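Local coordinates for BlEst2 (Bacillus licheniformis, PDB 6WPX), which probably hydrolyses ester bonds as a lipase of the alpha/beta-hydrolase superfamily, captured here in a propeptide form whose C-terminal domain is autoinhibitory, at residues 100-105 and 136-141; 76-81 and 262-267; 186-191 and 241-246; 220-225 and 315-320; 471-474 and 478-481. All blocks are in the same frame, centred on the assembly; numbering follows the deposited sequence.

Interaction 1 (100-105 and 136-141)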
# COMPACT_ATOMS: atom_id res chain seq x y z
N ALA A 100 -12.28 -6.34 22.25
CA ALA A 100 -12.32 -7.19 23.44
C ALA A 100 -11.25 -6.78 24.45
O ALA A 100 -11.55 -6.63 25.63
CB ALA A 100 -12.15 -8.65 23.05
N LYS A 101 -10.01 -6.49 23.97
CA LYS A 101 -8.91 -6.10 24.86
C LYS A 101 -9.04 -4.67 25.33
O LYS A 101 -8.60 -4.39 26.44
CB LYS A 101 -7.53 -6.37 24.24
CG LYS A 101 -7.31 -7.81 23.70
CD LYS A 101 -7.45 -8.89 24.78
CE LYS A 101 -7.35 -10.29 24.20
NZ LYS A 101 -7.36 -11.29 25.29
N LEU A 102 -9.66 -3.78 24.53
CA LEU A 102 -9.87 -2.38 24.94
C LEU A 102 -10.78 -2.32 26.17
O LEU A 102 -10.59 -1.45 27.01
CB LEU A 102 -10.40 -1.50 23.80
CG LEU A 102 -9.39 -1.13 22.71
CD1 LEU A 102 -10.11 -0.50 21.52
CD2 LEU A 102 -8.30 -0.20 23.24
N ARG A 103 -11.69 -3.28 26.32
CA ARG A 103 -12.53 -3.36 27.51
C ARG A 103 -11.62 -3.62 28.74
O ARG A 103 -11.79 -2.95 29.76
CB ARG A 103 -13.59 -4.48 27.35
CG ARG A 103 -14.53 -4.50 28.54
CD ARG A 103 -15.57 -5.59 28.49
NE ARG A 103 -16.34 -5.62 29.74
CZ ARG A 103 -17.38 -4.83 30.02
NH1 ARG A 103 -17.75 -3.88 29.16
NH2 ARG A 103 -18.02 -4.95 31.18
N GLU A 104 -10.65 -4.56 28.63
CA GLU A 104 -9.68 -4.88 29.69
C GLU A 104 -8.75 -3.69 29.95
O GLU A 104 -8.42 -3.40 31.10
CB GLU A 104 -8.81 -6.09 29.32
CG GLU A 104 -9.56 -7.38 29.03
CD GLU A 104 -8.67 -8.53 28.60
OE1 GLU A 104 -7.43 -8.34 28.53
OE2 GLU A 104 -9.22 -9.61 28.31
N ILE A 105 -8.33 -3.00 28.89
CA ILE A 105 -7.45 -1.84 29.04
C ILE A 105 -8.20 -0.70 29.75
O ILE A 105 -7.65 -0.08 30.67
CB ILE A 105 -6.82 -1.42 27.69
CG1 ILE A 105 -5.96 -2.57 27.10
CG2 ILE A 105 -5.98 -0.15 27.87
CD1 ILE A 105 -5.62 -2.45 25.53
N HIS A 136 -16.93 2.97 23.32
CA HIS A 136 -17.19 3.14 24.76
C HIS A 136 -15.89 3.34 25.57
O HIS A 136 -15.91 3.97 26.62
CB HIS A 136 -17.90 1.88 25.31
CG HIS A 136 -19.29 1.67 24.77
ND1 HIS A 136 -20.33 2.52 25.10
CD2 HIS A 136 -19.76 0.71 23.95
CE1 HIS A 136 -21.38 2.07 24.45
NE2 HIS A 136 -21.09 0.98 23.74
N TYR A 137 -14.77 2.77 25.07
CA TYR A 137 -13.49 2.74 25.78
C TYR A 137 -12.46 3.69 25.26
O TYR A 137 -11.37 3.79 25.83
CB TYR A 137 -12.95 1.28 25.78
CG TYR A 137 -14.02 0.25 26.08
CD1 TYR A 137 -14.70 0.25 27.30
CD2 TYR A 137 -14.43 -0.66 25.11
CE1 TYR A 137 -15.72 -0.65 27.56
CE2 TYR A 137 -15.46 -1.57 25.36
CZ TYR A 137 -16.09 -1.57 26.59
OH TYR A 137 -17.10 -2.46 26.87
N VAL A 138 -12.78 4.39 24.17
CA VAL A 138 -11.83 5.24 23.45
C VAL A 138 -12.33 6.65 23.30
O VAL A 138 -13.47 6.86 22.89
CB VAL A 138 -11.45 4.60 22.08
CG1 VAL A 138 -10.51 5.50 21.26
CG2 VAL A 138 -10.84 3.21 22.26
N GLU A 139 -11.46 7.63 23.58
CA GLU A 139 -11.76 9.06 23.46
C GLU A 139 -11.47 9.56 22.05
O GLU A 139 -12.23 10.36 21.50
CB GLU A 139 -10.97 9.84 24.54
CG GLU A 139 -11.42 11.28 24.74
CD GLU A 139 -10.56 12.29 24.00
OE1 GLU A 139 -9.33 12.06 23.90
OE2 GLU A 139 -11.11 13.30 23.51
N ARG A 140 -10.36 9.08 21.45
CA ARG A 140 -9.95 9.50 20.12
C ARG A 140 -8.98 8.53 19.51
O ARG A 140 -8.35 7.72 20.21
CB ARG A 140 -9.37 10.94 20.13
CG ARG A 140 -8.05 11.09 20.88
CD ARG A 140 -7.55 12.53 20.89
NE ARG A 140 -8.50 13.42 21.57
CZ ARG A 140 -8.47 14.74 21.48
NH1 ARG A 140 -7.55 15.35 20.74
NH2 ARG A 140 -9.36 15.47 22.13
N VAL A 141 -8.83 8.65 18.20
CA VAL A 141 -7.92 7.84 17.40
C VAL A 141 -7.02 8.74 16.55
O VAL A 141 -7.51 9.59 15.80
CB VAL A 141 -8.70 6.83 16.53
CG1 VAL A 141 -7.76 5.93 15.72
CG2 VAL A 141 -9.65 5.98 17.38
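In the alpha/beta-hydrolase part of the chain, Leu102 and Arg103 of helix 91-109 lean on Tyr137 and Val138, at the point where the chain enters strand 138-144 of the mixed sheet. The centre of the contact is the phenol of Tyr137. Its ring lies flat against the helix backbone, with Arg103 CA standing 3.9 Å from the ring centroid and 4° off the ring normal, a clean CH-pi contact. The other face of the same ring is covered by His136 CB, so the ring is sandwiched between its own preceding residue and the helix. The Arg103 side chain then runs out over the phenol, CB and CG above its CZ end: with CG anti to the backbone N (chi1 -176°) and the chain extended as far as NE, the guanidinium arrives beside the hydroxyl. NH1 of Arg103 donates to Tyr137 OH at 2.8 Å, a somewhat bent bond in which the oxygen lies near the guanidinium plane, and the two flat groups are almost perpendicular. Deeper in, Leu102 CD1 touches Val138 CG2 at 3.9 Å, and both side chains also pack on Leu115 of strand 113-118, while the Tyr137 ring also meets Tyr106, about one turn beyond Arg103 in helix 91-109. With an alanine in place of Tyr137, Arg103 loses both the ring face and the OH, and its NH1, without this acceptor, would probably be freer to turn. The chemistry is therefore graded from apolar at Leu102 and Val138 to polar at the exposed Arg103, whose positive charge would tend to polarise the phenol hydroxyl.

Interaction 2 (76-81 and 262-267)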
# COMPACT_ATOMS: atom_id res chain seq x y z
N ASN A 76 6.51 12.49 28.85
CA ASN A 76 5.57 13.56 28.59
C ASN A 76 4.31 13.43 29.44
O ASN A 76 3.34 14.15 29.20
CB ASN A 76 5.28 13.68 27.10
CG ASN A 76 6.42 14.34 26.34
OD1 ASN A 76 6.70 15.51 26.51
ND2 ASN A 76 7.17 13.58 25.53
N GLY A 77 4.34 12.53 30.42
CA GLY A 77 3.27 12.34 31.40
C GLY A 77 2.11 11.48 30.97
O GLY A 77 1.04 11.55 31.58
N TYR A 78 2.32 10.65 29.94
CA TYR A 78 1.29 9.76 29.45
C TYR A 78 1.51 8.33 29.85
O TYR A 78 2.59 7.77 29.63
CB TYR A 78 1.16 9.83 27.91
CG TYR A 78 0.40 11.04 27.43
CD1 TYR A 78 1.02 12.26 27.28
CD2 TYR A 78 -0.97 10.97 27.19
CE1 TYR A 78 0.32 13.40 26.88
CE2 TYR A 78 -1.69 12.09 26.78
CZ TYR A 78 -1.04 13.30 26.63
OH TYR A 78 -1.74 14.43 26.27
N ASP A 79 0.48 7.73 30.40
CA ASP A 79 0.48 6.29 30.63
C ASP A 79 0.20 5.68 29.27
O ASP A 79 -0.30 6.37 28.37
CB ASP A 79 -0.56 5.87 31.66
CG ASP A 79 -0.04 6.07 33.06
OD1 ASP A 79 1.06 5.54 33.38
OD2 ASP A 79 -0.73 6.75 33.84
N ALA A 80 0.60 4.41 29.09
CA ALA A 80 0.46 3.78 27.79
C ALA A 80 0.32 2.30 27.91
O ALA A 80 0.69 1.73 28.94
CB ALA A 80 1.69 4.12 26.92
N ALA A 81 -0.22 1.67 26.87
CA ALA A 81 -0.37 0.21 26.77
C ALA A 81 -0.06 -0.17 25.33
O ALA A 81 -0.14 0.66 24.43
CB ALA A 81 -1.79 -0.22 27.17
N LEU A 262 10.64 11.40 16.69
CA LEU A 262 10.22 12.15 15.53
C LEU A 262 8.74 12.55 15.58
O LEU A 262 8.43 13.70 15.32
CB LEU A 262 10.50 11.36 14.22
CG LEU A 262 11.99 11.02 13.88
CD1 LEU A 262 12.09 10.27 12.54
CD2 LEU A 262 12.87 12.29 13.80
N THR A 263 7.84 11.62 15.89
CA THR A 263 6.41 11.92 15.77
C THR A 263 5.64 12.06 17.08
O THR A 263 4.61 12.74 17.05
CB THR A 263 5.71 10.93 14.87
OG1 THR A 263 5.92 9.61 15.37
CG2 THR A 263 6.17 11.05 13.40
N PHE A 264 6.11 11.49 18.21
CA PHE A 264 5.38 11.74 19.45
C PHE A 264 5.21 13.26 19.71
O PHE A 264 4.07 13.66 19.98
CB PHE A 264 6.00 11.06 20.69
CG PHE A 264 5.10 11.19 21.90
CD1 PHE A 264 5.15 12.32 22.71
CD2 PHE A 264 4.16 10.19 22.20
CE1 PHE A 264 4.26 12.48 23.77
CE2 PHE A 264 3.27 10.35 23.27
CZ PHE A 264 3.34 11.50 24.06
N PRO A 265 6.25 14.12 19.62
CA PRO A 265 6.02 15.56 19.87
C PRO A 265 5.03 16.17 18.87
O PRO A 265 4.31 17.12 19.23
CB PRO A 265 7.42 16.17 19.70
CG PRO A 265 8.37 15.08 19.81
CD PRO A 265 7.68 13.87 19.29
N VAL A 266 4.94 15.59 17.64
CA VAL A 266 4.06 16.06 16.57
C VAL A 266 2.61 15.71 16.88
O VAL A 266 1.76 16.59 16.78
CB VAL A 266 4.50 15.58 15.15
CG1 VAL A 266 3.52 16.12 14.08
CG2 VAL A 266 5.94 16.02 14.84
N PHE A 267 2.31 14.47 17.26
CA PHE A 267 0.91 14.16 17.58
C PHE A 267 0.56 14.47 19.03
O PHE A 267 -0.61 14.39 19.37
CB PHE A 267 0.52 12.72 17.17
CG PHE A 267 1.24 11.58 17.83
CD1 PHE A 267 0.97 11.24 19.16
CD2 PHE A 267 2.12 10.77 17.10
CE1 PHE A 267 1.63 10.16 19.76
CE2 PHE A 267 2.77 9.69 17.71
CZ PHE A 267 2.51 9.39 19.03
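Asn76 and Phe264 meet through side chains alone, because the two backbones stay well apart: the closest pair of alpha carbons, Asn76 CA and Pro265 CA, is separated by 9.0 Å. Phe264 spans the gap. Its CG is anti to the backbone N (chi1 -172°), which sends the ring outward from helix 260-267 with CE1 and CZ foremost. CE1 of Phe264 approaches the amide of Asn76, 3.6 Å from ND2, and lies 3.7 Å from CB of the same asparagine. Amide and ring planes are only 15° apart, yet ND2 comes in obliquely to the ring and the two side chains run antiparallel past one another. The amide nitrogen is hydrogen-bonded to Gln72 O, in the last turn of helix 69-75, which Asn76 has just left. Further along the ring edge, Phe264 CZ is 4.0 Å from Tyr78 CD1, which lies near the plane of the phenylalanine.

The receiving side is a helix ending in a Schellman motif. Gly77 is its C-prime residue, with a positive phi of 83°; Tyr78 N returns to Ala73 O and Gly77 N to Trp74 O, after which the chain runs into strand 80-83 of the mixed alpha/beta-hydrolase sheet. Phe264 thus brings helix 260-267 onto this turn, resting also on Met69 and on Ile50 of the neighbouring strand. The helix that carries it is kinked at Pro265 and Val266, whose nitrogens lack the regular bond to the preceding turn; the regular pattern resumes with Phe267 N to Thr263 O at 2.9 Å. Phe267 turns a ring face toward Phe264 CA, which sits 3.7 Å above it and offset toward the rim.

Interaction 3 (186-191 and 241-246)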
# COMPACT_ATOMS: atom_id res chain seq x y z
N SER A 186 -15.03 -0.59 -0.27
CA SER A 186 -16.22 -1.21 0.30
C SER A 186 -16.20 -1.01 1.84
O SER A 186 -17.22 -0.61 2.40
CB SER A 186 -16.24 -2.69 -0.05
OG SER A 186 -17.28 -3.39 0.60
N PHE A 187 -15.04 -1.24 2.52
CA PHE A 187 -14.93 -1.01 3.97
C PHE A 187 -15.28 0.44 4.28
O PHE A 187 -16.05 0.68 5.19
CB PHE A 187 -13.52 -1.37 4.50
CG PHE A 187 -13.38 -1.14 6.00
CD1 PHE A 187 -13.84 -2.08 6.91
CD2 PHE A 187 -12.82 0.04 6.49
CE1 PHE A 187 -13.75 -1.85 8.30
CE2 PHE A 187 -12.74 0.28 7.87
CZ PHE A 187 -13.18 -0.67 8.76
N ARG A 188 -14.76 1.41 3.49
CA ARG A 188 -15.07 2.84 3.63
C ARG A 188 -16.58 3.07 3.54
O ARG A 188 -17.16 3.74 4.39
CB ARG A 188 -14.34 3.68 2.55
CG ARG A 188 -12.82 3.78 2.74
CD ARG A 188 -12.36 5.01 3.53
NE ARG A 188 -12.96 5.03 4.86
CZ ARG A 188 -12.54 4.30 5.88
NH1 ARG A 188 -13.21 4.31 7.02
NH2 ARG A 188 -11.42 3.59 5.79
N ASP A 189 -17.22 2.45 2.53
CA ASP A 189 -18.66 2.57 2.32
C ASP A 189 -19.50 2.10 3.53
O ASP A 189 -20.50 2.74 3.85
CB ASP A 189 -19.07 1.84 1.04
CG ASP A 189 -20.55 1.98 0.73
OD1 ASP A 189 -20.95 3.04 0.19
OD2 ASP A 189 -21.32 1.06 1.08
N GLN A 190 -19.10 0.99 4.17
CA GLN A 190 -19.76 0.37 5.34
C GLN A 190 -19.43 1.04 6.66
O GLN A 190 -20.05 0.74 7.68
CB GLN A 190 -19.30 -1.09 5.46
CG GLN A 190 -19.69 -2.03 4.31
CD GLN A 190 -19.35 -3.45 4.70
OE1 GLN A 190 -18.19 -3.78 5.00
NE2 GLN A 190 -20.36 -4.30 4.78
N THR A 191 -18.39 1.88 6.68
CA THR A 191 -17.89 2.49 7.91
C THR A 191 -18.20 3.98 8.06
O THR A 191 -18.61 4.41 9.13
CB THR A 191 -16.36 2.21 7.98
OG1 THR A 191 -16.14 0.80 7.86
CG2 THR A 191 -15.70 2.72 9.26
N LEU A 241 -9.04 10.32 6.12
CA LEU A 241 -10.45 10.03 6.36
C LEU A 241 -11.23 11.34 6.11
O LEU A 241 -10.76 12.42 6.49
CB LEU A 241 -10.72 9.50 7.78
CG LEU A 241 -10.19 8.09 8.10
CD1 LEU A 241 -10.26 7.84 9.61
CD2 LEU A 241 -10.99 7.03 7.36
N PRO A 242 -12.42 11.26 5.46
CA PRO A 242 -13.14 12.50 5.10
C PRO A 242 -13.59 13.41 6.25
O PRO A 242 -13.64 14.62 6.06
CB PRO A 242 -14.34 12.00 4.28
CG PRO A 242 -14.48 10.57 4.60
CD PRO A 242 -13.10 10.06 4.94
N TYR A 243 -13.87 12.84 7.42
CA TYR A 243 -14.36 13.57 8.59
C TYR A 243 -13.25 13.77 9.62
O TYR A 243 -13.52 14.24 10.72
CB TYR A 243 -15.49 12.75 9.25
CG TYR A 243 -15.20 11.26 9.20
CD1 TYR A 243 -14.34 10.66 10.11
CD2 TYR A 243 -15.73 10.47 8.18
CE1 TYR A 243 -14.01 9.31 10.02
CE2 TYR A 243 -15.41 9.12 8.09
CZ TYR A 243 -14.55 8.55 9.00
OH TYR A 243 -14.25 7.22 8.94
N ALA A 244 -12.02 13.33 9.31
CA ALA A 244 -10.94 13.44 10.28
C ALA A 244 -10.23 14.79 10.20
O ALA A 244 -10.36 15.52 9.21
CB ALA A 244 -9.92 12.33 10.04
N THR A 245 -9.44 15.10 11.24
CA THR A 245 -8.51 16.21 11.20
C THR A 245 -7.33 15.56 10.48
O THR A 245 -6.68 14.67 11.01
CB THR A 245 -8.12 16.70 12.58
OG1 THR A 245 -9.27 17.29 13.19
CG2 THR A 245 -7.00 17.74 12.52
N ASN A 246 -7.15 15.93 9.22
CA ASN A 246 -6.11 15.35 8.40
C ASN A 246 -4.91 16.27 8.46
O ASN A 246 -4.88 17.31 7.79
CB ASN A 246 -6.64 15.14 6.98
CG ASN A 246 -7.73 14.11 6.95
OD1 ASN A 246 -7.53 12.95 7.32
ND2 ASN A 246 -8.90 14.50 6.46
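Arg188 of helix 181-191 lays its guanidinium against Leu241, at the head of the type I turn 241-244 that leads into strand 245-246, the last strand on this side of the mixed alpha/beta-hydrolase sheet. This is the tight part. CD2 of Leu241 stands over the centre of one guanidinium face, 3.5 Å from Arg188 CZ, and the two side chains cross at about a right angle. The arginine gets there by folding: its chain bends at chi2 (-93°) and again at chi3 (59°), which turns the guanidinium toward Leu241 although the first bond of the side chain does not point there. The guanidinium is buried, but its rim is well supplied with acceptors. NH1 makes a salt bridge to Asp192 OD1 and a hydrogen bond to Gln126 OE1, and NH2 bonds to His148 O, so the group is probably held firmly in its plane, with the methyl on one face.

The outer side is looser. Partly exposed Tyr243 brings OH to 3.6 Å from Arg188 NH1, too far to bind; its hydroxyl is bonded to Asp192 OD1 and Gln126 NE2, the same two residues that hold Arg188 NH1. Asn246 braces the turn with two hydrogen bonds: Leu241 N reaches its OD1, while Leu241 O takes Asn246 ND2 at 2.8 Å and Ala244 N at 3.2 Å, from opposite faces of the carbonyl plane.

Interaction 4 (220-225 and 315-320)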
# COMPACT_ATOMS: atom_id res chain seq x y z
N GLY A 220 8.89 0.87 -3.35
CA GLY A 220 7.54 1.27 -2.92
C GLY A 220 7.27 2.74 -3.21
O GLY A 220 6.22 3.05 -3.68
N GLY A 221 8.24 3.59 -2.89
CA GLY A 221 8.12 5.03 -3.12
C GLY A 221 7.94 5.42 -4.58
O GLY A 221 7.02 6.17 -4.92
N VAL A 222 8.80 4.92 -5.46
CA VAL A 222 8.73 5.25 -6.90
C VAL A 222 7.52 4.57 -7.54
O VAL A 222 6.94 5.13 -8.44
CB VAL A 222 10.05 5.03 -7.68
CG1 VAL A 222 11.20 5.85 -7.07
CG2 VAL A 222 10.42 3.57 -7.75
N TYR A 223 7.11 3.40 -7.04
CA TYR A 223 5.88 2.76 -7.52
C TYR A 223 4.69 3.67 -7.16
O TYR A 223 3.89 4.02 -8.01
CB TYR A 223 5.69 1.36 -6.92
CG TYR A 223 4.55 0.63 -7.60
CD1 TYR A 223 4.75 -0.03 -8.81
CD2 TYR A 223 3.26 0.66 -7.07
CE1 TYR A 223 3.69 -0.64 -9.48
CE2 TYR A 223 2.21 0.01 -7.71
CZ TYR A 223 2.42 -0.61 -8.92
OH TYR A 223 1.36 -1.23 -9.52
N LEU A 224 4.60 4.05 -5.88
CA LEU A 224 3.48 4.88 -5.44
C LEU A 224 3.55 6.31 -5.96
O LEU A 224 2.50 6.95 -6.05
CB LEU A 224 3.34 4.83 -3.91
CG LEU A 224 2.98 3.49 -3.31
CD1 LEU A 224 2.93 3.58 -1.82
CD2 LEU A 224 1.63 2.94 -3.84
N ASN A 225 4.74 6.78 -6.40
CA ASN A 225 4.91 8.10 -7.04
C ASN A 225 4.06 8.19 -8.31
O ASN A 225 3.72 9.29 -8.71
CB ASN A 225 6.37 8.36 -7.42
CG ASN A 225 7.16 8.98 -6.31
OD1 ASN A 225 6.63 9.30 -5.26
ND2 ASN A 225 8.44 9.11 -6.52
N THR A 315 12.37 4.05 -14.00
CA THR A 315 12.88 3.33 -12.84
C THR A 315 12.60 1.89 -13.23
O THR A 315 11.57 1.61 -13.86
CB THR A 315 12.36 3.80 -11.48
OG1 THR A 315 11.03 3.33 -11.25
CG2 THR A 315 12.47 5.34 -11.28
N VAL A 316 13.57 1.01 -12.99
CA VAL A 316 13.54 -0.38 -13.44
C VAL A 316 13.77 -1.25 -12.23
O VAL A 316 14.74 -1.08 -11.51
CB VAL A 316 14.62 -0.60 -14.55
CG1 VAL A 316 14.55 -2.01 -15.13
CG2 VAL A 316 14.50 0.43 -15.66
N HIS A 317 12.82 -2.15 -11.97
CA HIS A 317 12.85 -2.99 -10.79
C HIS A 317 12.67 -4.45 -11.11
O HIS A 317 11.72 -4.81 -11.80
CB HIS A 317 11.74 -2.56 -9.80
CG HIS A 317 11.70 -1.09 -9.61
ND1 HIS A 317 12.46 -0.48 -8.63
CD2 HIS A 317 11.04 -0.14 -10.30
CE1 HIS A 317 12.25 0.82 -8.77
NE2 HIS A 317 11.40 1.07 -9.76
N TRP A 318 13.55 -5.29 -10.55
CA TRP A 318 13.39 -6.73 -10.67
C TRP A 318 13.19 -7.25 -9.24
O TRP A 318 14.14 -7.30 -8.46
CB TRP A 318 14.59 -7.39 -11.36
CG TRP A 318 14.41 -8.86 -11.62
CD1 TRP A 318 14.66 -9.88 -10.75
CD2 TRP A 318 13.93 -9.46 -12.83
NE1 TRP A 318 14.38 -11.09 -11.36
CE2 TRP A 318 13.91 -10.86 -12.63
CE3 TRP A 318 13.47 -8.95 -14.06
CZ2 TRP A 318 13.51 -11.76 -13.63
CZ3 TRP A 318 13.03 -9.85 -15.04
CH2 TRP A 318 13.09 -11.23 -14.83
N LEU A 319 11.94 -7.55 -8.89
CA LEU A 319 11.62 -8.10 -7.55
C LEU A 319 11.77 -9.58 -7.63
O LEU A 319 11.34 -10.19 -8.60
CB LEU A 319 10.19 -7.75 -7.11
CG LEU A 319 9.91 -6.29 -6.74
CD1 LEU A 319 9.68 -5.43 -7.99
CD2 LEU A 319 8.73 -6.22 -5.81
N SER A 320 12.42 -10.17 -6.62
CA SER A 320 12.69 -11.61 -6.56
C SER A 320 12.60 -12.12 -5.12
O SER A 320 12.64 -11.33 -4.18
CB SER A 320 14.09 -11.89 -7.10
OG SER A 320 14.41 -13.27 -7.05
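Two first torsions set Val222 against His317: in the valine CG2 sits between the backbone N and the carbonyl carbon (chi1 -58° to CG1), which points this methyl at the NE2-CE1 side of the imidazole, and the histidine, with its CG beside its own backbone N (chi1 -46°), turns that side of its ring to the valine. The valine belongs to helix 218-224 and the histidine to strand 313-320, a middle strand of a five-stranded antiparallel sheet. The contact thus docks the helix on one face of this sheet. Val222 CG2 comes within 3.4 Å of His317 NE2 and 3.5 Å of CE1, approaching the ring obliquely. The same methyl lies 3.6 Å from Thr315 OG1, two residues earlier and on the same face of the strand.

The polar atoms under the methyl are engaged with one another. Thr315 OG1 and His317 NE2 are 2.7 Å apart in a hydrogen bond, and the threonine oxygen is also bonded to Thr384 OG1 on the adjoining strand. On the far side of the imidazole, ND1 bonds to Ser356 OG. Bonds at both nitrogens probably fix the rotation of the ring, and Phe219 adds an edge-to-face contact from the preceding turn of the helix. Beyond the histidine, Tyr223 of the helix rests on Ile382. In the helix backbone, Asn225 N bonds to Gly221 O at 2.8 Å.

Interaction 5 (471-474 and 478-481)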
# COMPACT_ATOMS: atom_id res chain seq x y z
N ILE A 471 -11.12 -4.19 -7.82
CA ILE A 471 -12.58 -4.01 -7.72
C ILE A 471 -13.20 -5.00 -6.78
O ILE A 471 -13.03 -6.20 -6.94
CB ILE A 471 -13.26 -4.08 -9.14
CG1 ILE A 471 -12.60 -3.10 -10.14
CG2 ILE A 471 -14.80 -3.84 -9.05
CD1 ILE A 471 -12.88 -3.33 -11.59
N TYR A 472 -13.98 -4.50 -5.81
CA TYR A 472 -14.71 -5.41 -4.94
C TYR A 472 -16.15 -5.39 -5.41
O TYR A 472 -16.69 -4.32 -5.68
CB TYR A 472 -14.61 -5.01 -3.46
CG TYR A 472 -15.42 -5.91 -2.55
CD1 TYR A 472 -15.00 -7.22 -2.28
CD2 TYR A 472 -16.62 -5.49 -2.00
CE1 TYR A 472 -15.76 -8.06 -1.48
CE2 TYR A 472 -17.37 -6.32 -1.17
CZ TYR A 472 -16.93 -7.60 -0.90
OH TYR A 472 -17.68 -8.43 -0.11
N VAL A 473 -16.78 -6.56 -5.49
CA VAL A 473 -18.19 -6.68 -5.90
C VAL A 473 -18.89 -7.43 -4.78
O VAL A 473 -18.48 -8.54 -4.43
CB VAL A 473 -18.36 -7.34 -7.30
CG1 VAL A 473 -19.84 -7.47 -7.68
CG2 VAL A 473 -17.62 -6.55 -8.37
N ASN A 474 -19.90 -6.79 -4.15
CA ASN A 474 -20.63 -7.39 -3.03
C ASN A 474 -21.77 -8.30 -3.51
O ASN A 474 -21.95 -8.45 -4.72
CB ASN A 474 -21.14 -6.30 -2.04
CG ASN A 474 -22.16 -5.32 -2.59
OD1 ASN A 474 -22.87 -5.56 -3.58
ND2 ASN A 474 -22.28 -4.18 -1.93
N GLU A 478 -22.98 -4.55 -6.40
CA GLU A 478 -22.42 -3.20 -6.32
C GLU A 478 -20.90 -3.30 -6.43
O GLU A 478 -20.29 -4.12 -5.74
CB GLU A 478 -22.76 -2.53 -4.98
CG GLU A 478 -24.23 -2.16 -4.79
CD GLU A 478 -24.55 -1.67 -3.40
OE1 GLU A 478 -23.93 -0.67 -2.96
OE2 GLU A 478 -25.42 -2.28 -2.73
N LYS A 479 -20.30 -2.48 -7.32
CA LYS A 479 -18.86 -2.43 -7.60
C LYS A 479 -18.19 -1.31 -6.79
O LYS A 479 -18.67 -0.18 -6.77
CB LYS A 479 -18.60 -2.20 -9.11
CG LYS A 479 -19.44 -3.04 -10.06
CD LYS A 479 -19.51 -2.41 -11.47
CE LYS A 479 -18.74 -3.24 -12.43
NZ LYS A 479 -19.01 -2.83 -13.83
N PHE A 480 -17.04 -1.65 -6.17
CA PHE A 480 -16.23 -0.75 -5.36
C PHE A 480 -14.83 -0.68 -5.93
O PHE A 480 -14.11 -1.70 -5.99
CB PHE A 480 -16.23 -1.17 -3.88
CG PHE A 480 -17.60 -1.18 -3.27
CD1 PHE A 480 -18.41 -2.30 -3.36
CD2 PHE A 480 -18.10 -0.06 -2.61
CE1 PHE A 480 -19.70 -2.30 -2.81
CE2 PHE A 480 -19.38 -0.07 -2.05
CZ PHE A 480 -20.16 -1.19 -2.15
N GLU A 481 -14.49 0.50 -6.43
CA GLU A 481 -13.21 0.78 -7.06
C GLU A 481 -12.85 2.20 -6.75
O GLU A 481 -13.68 3.10 -6.93
CB GLU A 481 -13.26 0.56 -8.57
CG GLU A 481 -11.89 0.59 -9.23
CD GLU A 481 -11.91 0.37 -10.73
OE1 GLU A 481 -13.01 0.20 -11.29
OE2 GLU A 481 -10.82 0.39 -11.35
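Tyr472 and Phe480 pair through their backbones: Tyr472 N gives a 2.8 Å bond to Phe480 O, and Phe480 N returns one of 2.7 Å to Tyr472 O. Asn474 N adds a third, to Glu478 O. The fourth polar link is made by a side chain, with Glu478 N donating to Asn474 OD1 at 3.0 Å from 42° above the amide's carbonyl plane. CG of Asn474 lies between its own N and carbonyl carbon (chi1 65°), which folds the amide back over the turn. An alanine here takes away OD1, and Glu478 N would probably be left without its partner, letting the turn open.

These bonds close an antiparallel beta hairpin of strands 462-473 and 479-480, at the edge of a five-stranded sheet; Val473 with Lys479 is the non-hydrogen-bonded pair.

Among apolar contacts, the Tyr472 and Phe480 side chains run side by side, CD2 to CD1 at 3.9 Å, the phenylalanine atom near the tyrosine ring plane.

An amide-to-ring contact joins Asn474 ND2 to the edge of the Phe480 ring, 3.3 Å from CE1.

Of the charged groups, Glu481 runs past Ile471, OE1 3.5 Å from CG1, to a salt bridge with Arg469.

Interactions 1, 2 and 3 all serve the mixed alpha/beta-hydrolase sheet. Interactions 1 and 2 touch where Ile105 CG2 meets Ala81 CB at 4.3 Å, helix 91-109 following strand 80-83 in the chain; interaction 3 lies about 20 Å from interaction 1, centre to centre, toward the sheet's other edge. It is also the bridge to interaction 5: Phe480 CE2 packs on Asp189 CB at 3.6 Å, so the C-terminal hairpin leans on helix 181-191, a docking consistent with the autoinhibitory role of the C-terminal domain. Interaction 4 stands apart, on the opposite side of the chain's centre from interactions 1 and 3, its centre 28 Å from that of interaction 3 and 27 Å from that of interaction 5.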